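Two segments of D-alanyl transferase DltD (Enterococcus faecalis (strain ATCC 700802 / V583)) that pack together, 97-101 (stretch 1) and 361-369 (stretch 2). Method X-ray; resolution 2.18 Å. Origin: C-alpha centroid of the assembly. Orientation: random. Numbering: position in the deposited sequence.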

# COMPACT_ATOMS: atom_id res chain seq x y z
N LYS A 97 -3.83 -5.71 -15.93
CA LYS A 97 -2.47 -5.24 -15.77
C LYS A 97 -1.84 -5.85 -14.51
O LYS A 97 -2.43 -6.73 -13.87
CB LYS A 97 -2.45 -3.71 -15.73
CG LYS A 97 -3.01 -3.09 -17.01
CD LYS A 97 -2.57 -1.66 -17.21
CE LYS A 97 -3.01 -1.14 -18.57
NZ LYS A 97 -4.48 -1.28 -18.77
N LYS A 98 -0.64 -5.40 -14.18
CA LYS A 98 0.10 -5.92 -13.04
C LYS A 98 0.23 -4.85 -11.96
O LYS A 98 0.30 -3.66 -12.25
CB LYS A 98 1.49 -6.40 -13.47
CG LYS A 98 1.47 -7.64 -14.34
CD LYS A 98 2.86 -8.18 -14.59
CE LYS A 98 2.80 -9.52 -15.30
NZ LYS A 98 4.15 -10.01 -15.70
N ALA A 99 0.26 -5.31 -10.71
CA ALA A 99 0.38 -4.41 -9.57
C ALA A 99 1.23 -5.08 -8.50
O ALA A 99 1.44 -6.30 -8.50
CB ALA A 99 -0.99 -4.03 -9.00
N VAL A 100 1.72 -4.26 -7.58
CA VAL A 100 2.48 -4.72 -6.42
C VAL A 100 1.79 -4.20 -5.17
O VAL A 100 1.40 -3.03 -5.12
CB VAL A 100 3.95 -4.26 -6.48
CG1 VAL A 100 4.71 -4.71 -5.24
CG2 VAL A 100 4.62 -4.78 -7.74
N PHE A 101 1.61 -5.07 -4.18
CA PHE A 101 0.90 -4.74 -2.96
C PHE A 101 1.79 -5.08 -1.78
O PHE A 101 2.09 -6.26 -1.54
CB PHE A 101 -0.43 -5.49 -2.87
CG PHE A 101 -1.40 -4.91 -1.87
CD1 PHE A 101 -1.23 -5.13 -0.51
CD2 PHE A 101 -2.48 -4.15 -2.29
CE1 PHE A 101 -2.11 -4.60 0.41
CE2 PHE A 101 -3.37 -3.62 -1.37
CZ PHE A 101 -3.19 -3.85 -0.03
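Stretch 2 361-369: QVDEFMKQP

Packing of the segment 361-369 of DltD on the strand 98-101, two pieces of one chain whose touching residues are at least 262 positions apart. Stretch 2 enters as the last part of a helix that begins earlier in the chain; Gln361 to Phe365 keep helical phi/psi values near -63/-42, Met366 and Lys367 drift to -69/-26 and -86/-14, and Gln368 is extended (-58/141). Stretch 1 is extended, with Lys98 to Phe101 in a strand that continues beyond it. The helix runs nearly antiparallel to the strand, at 158° between their N-to-C directions, and the axes approach to 9.8 Å. The order of the pairs reflects this direction: Lys98 CA lies 7.5 Å from Met366 CA, and Val100 CA lies 7.6 Å from Val362 CA, so four residues of helix, just over one turn, span two residues of strand. Together the stretches bury 331 Å², and Lys98 gives the largest share.

Polar contacts converge on the Lys98 ammonium group. The side chain starts toward the helix and, with chi1 at m and the other three angles at t, runs out to the backbone oxygens of Phe365, Met366 and Gln368. Lys98 NZ donates to Phe365 O at 2.8 Å and to Gln368 O at 2.9 Å; a third bond, from Lys98 NZ to Met366 O at 3.0 Å, is weak. Phe365 O also accepts the backbone hydrogen bond from Gln368 N, at 3.2 Å, and thus serves both the helix and the lysine. Gln368 is poorly ordered, which leaves its part in this cluster less sharply defined.

Aromatic contacts centre on Phe365, whose CA-to-CB bond points toward the strand, with chi1 at t. The Lys98 side chain crosses one face of the ring: Lys98 CD is 4.3 Å from the ring centroid of Phe365, a CH-pi contact. Lys98 NZ lies almost on the ring normal, but at 5.0 Å from the centroid of Phe365 any cation-pi attraction is weak at most. At the base of the lysine, Lys98 CB is 3.8 Å from Phe365 CE2, and the same carbon, Phe365 CE2, comes within 3.6 Å of Ala99 O. The methyl group of Ala99 points away from the helix.

Apolar contacts complete the packing. Val100 CG2 meets Val362 CG2 at 4.0 Å, both side chains leaving their backbones sideways with chi1 at t. Met366 also starts sideways, but its m, m, m conformation brings its end nearer the strand, with Met366 SD 3.7 Å from Lys98 CD.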

# COMPACT_ATOMS: atom_id res chain seq x y z
N GLN A 361 12.15 -9.87 -6.90
CA GLN A 361 10.88 -10.56 -7.04
C GLN A 361 9.92 -9.78 -7.93
O GLN A 361 9.20 -10.38 -8.74
CB GLN A 361 10.26 -10.79 -5.66
CG GLN A 361 11.12 -11.66 -4.75
CD GLN A 361 11.46 -12.99 -5.39
OE1 GLN A 361 10.61 -13.65 -5.98
NE2 GLN A 361 12.73 -13.39 -5.28
N VAL A 362 9.91 -8.45 -7.82
CA VAL A 362 9.07 -7.64 -8.69
C VAL A 362 9.51 -7.80 -10.14
O VAL A 362 8.69 -8.02 -11.04
CB VAL A 362 9.09 -6.17 -8.26
CG1 VAL A 362 8.44 -5.29 -9.32
CG2 VAL A 362 8.39 -5.99 -6.93
N ASP A 363 10.82 -7.68 -10.39
CA ASP A 363 11.32 -7.77 -11.76
C ASP A 363 10.99 -9.13 -12.38
O ASP A 363 10.51 -9.21 -13.51
CB ASP A 363 12.83 -7.52 -11.78
CG ASP A 363 13.33 -7.16 -13.16
OD1 ASP A 363 12.88 -6.13 -13.71
OD2 ASP A 363 14.18 -7.90 -13.71
N GLU A 364 11.25 -10.21 -11.64
CA GLU A 364 10.89 -11.54 -12.13
C GLU A 364 9.39 -11.64 -12.38
O GLU A 364 8.96 -12.23 -13.37
CB GLU A 364 11.34 -12.61 -11.14
CG GLU A 364 12.86 -12.73 -10.98
CD GLU A 364 13.26 -13.72 -9.90
OE1 GLU A 364 12.35 -14.25 -9.22
OE2 GLU A 364 14.47 -13.96 -9.73
N PHE A 365 8.60 -11.04 -11.49
CA PHE A 365 7.14 -11.06 -11.65
C PHE A 365 6.71 -10.31 -12.90
O PHE A 365 5.79 -10.74 -13.60
CB PHE A 365 6.51 -10.45 -10.39
CG PHE A 365 5.08 -10.03 -10.56
CD1 PHE A 365 4.06 -10.97 -10.63
CD2 PHE A 365 4.74 -8.69 -10.60
CE1 PHE A 365 2.74 -10.58 -10.77
CE2 PHE A 365 3.42 -8.29 -10.74
CZ PHE A 365 2.42 -9.23 -10.82
N MET A 366 7.38 -9.20 -13.22
CA MET A 366 7.02 -8.42 -14.40
C MET A 366 7.36 -9.16 -15.69
O MET A 366 6.74 -8.91 -16.72
CB MET A 366 7.72 -7.07 -14.37
CG MET A 366 7.23 -6.15 -13.26
SD MET A 366 5.46 -5.81 -13.38
CE MET A 366 5.37 -5.03 -14.99
N LYS A 367 8.34 -10.06 -15.65
CA LYS A 367 8.70 -10.86 -16.81
C LYS A 367 7.85 -12.12 -16.94
O LYS A 367 7.87 -12.75 -18.00
CB LYS A 367 10.18 -11.23 -16.76
CG LYS A 367 11.11 -10.03 -16.76
CD LYS A 367 12.57 -10.45 -16.63
CE LYS A 367 13.49 -9.24 -16.63
NZ LYS A 367 14.92 -9.64 -16.46
N GLN A 368 7.12 -12.51 -15.90
CA GLN A 368 6.26 -13.67 -16.00
C GLN A 368 5.26 -13.47 -17.14
O GLN A 368 4.76 -12.36 -17.33
CB GLN A 368 5.52 -13.91 -14.68
CG GLN A 368 6.41 -14.38 -13.54
CD GLN A 368 5.67 -14.53 -12.22
OE1 GLN A 368 4.44 -14.48 -12.17
NE2 GLN A 368 6.42 -14.70 -11.13
N PRO A 369 4.95 -14.52 -17.92
CA PRO A 369 4.06 -14.35 -19.08
C PRO A 369 2.68 -13.82 -18.70
O PRO A 369 2.17 -14.17 -17.64
CB PRO A 369 3.96 -15.76 -19.66
CG PRO A 369 5.15 -16.49 -19.14
CD PRO A 369 5.41 -15.92 -17.79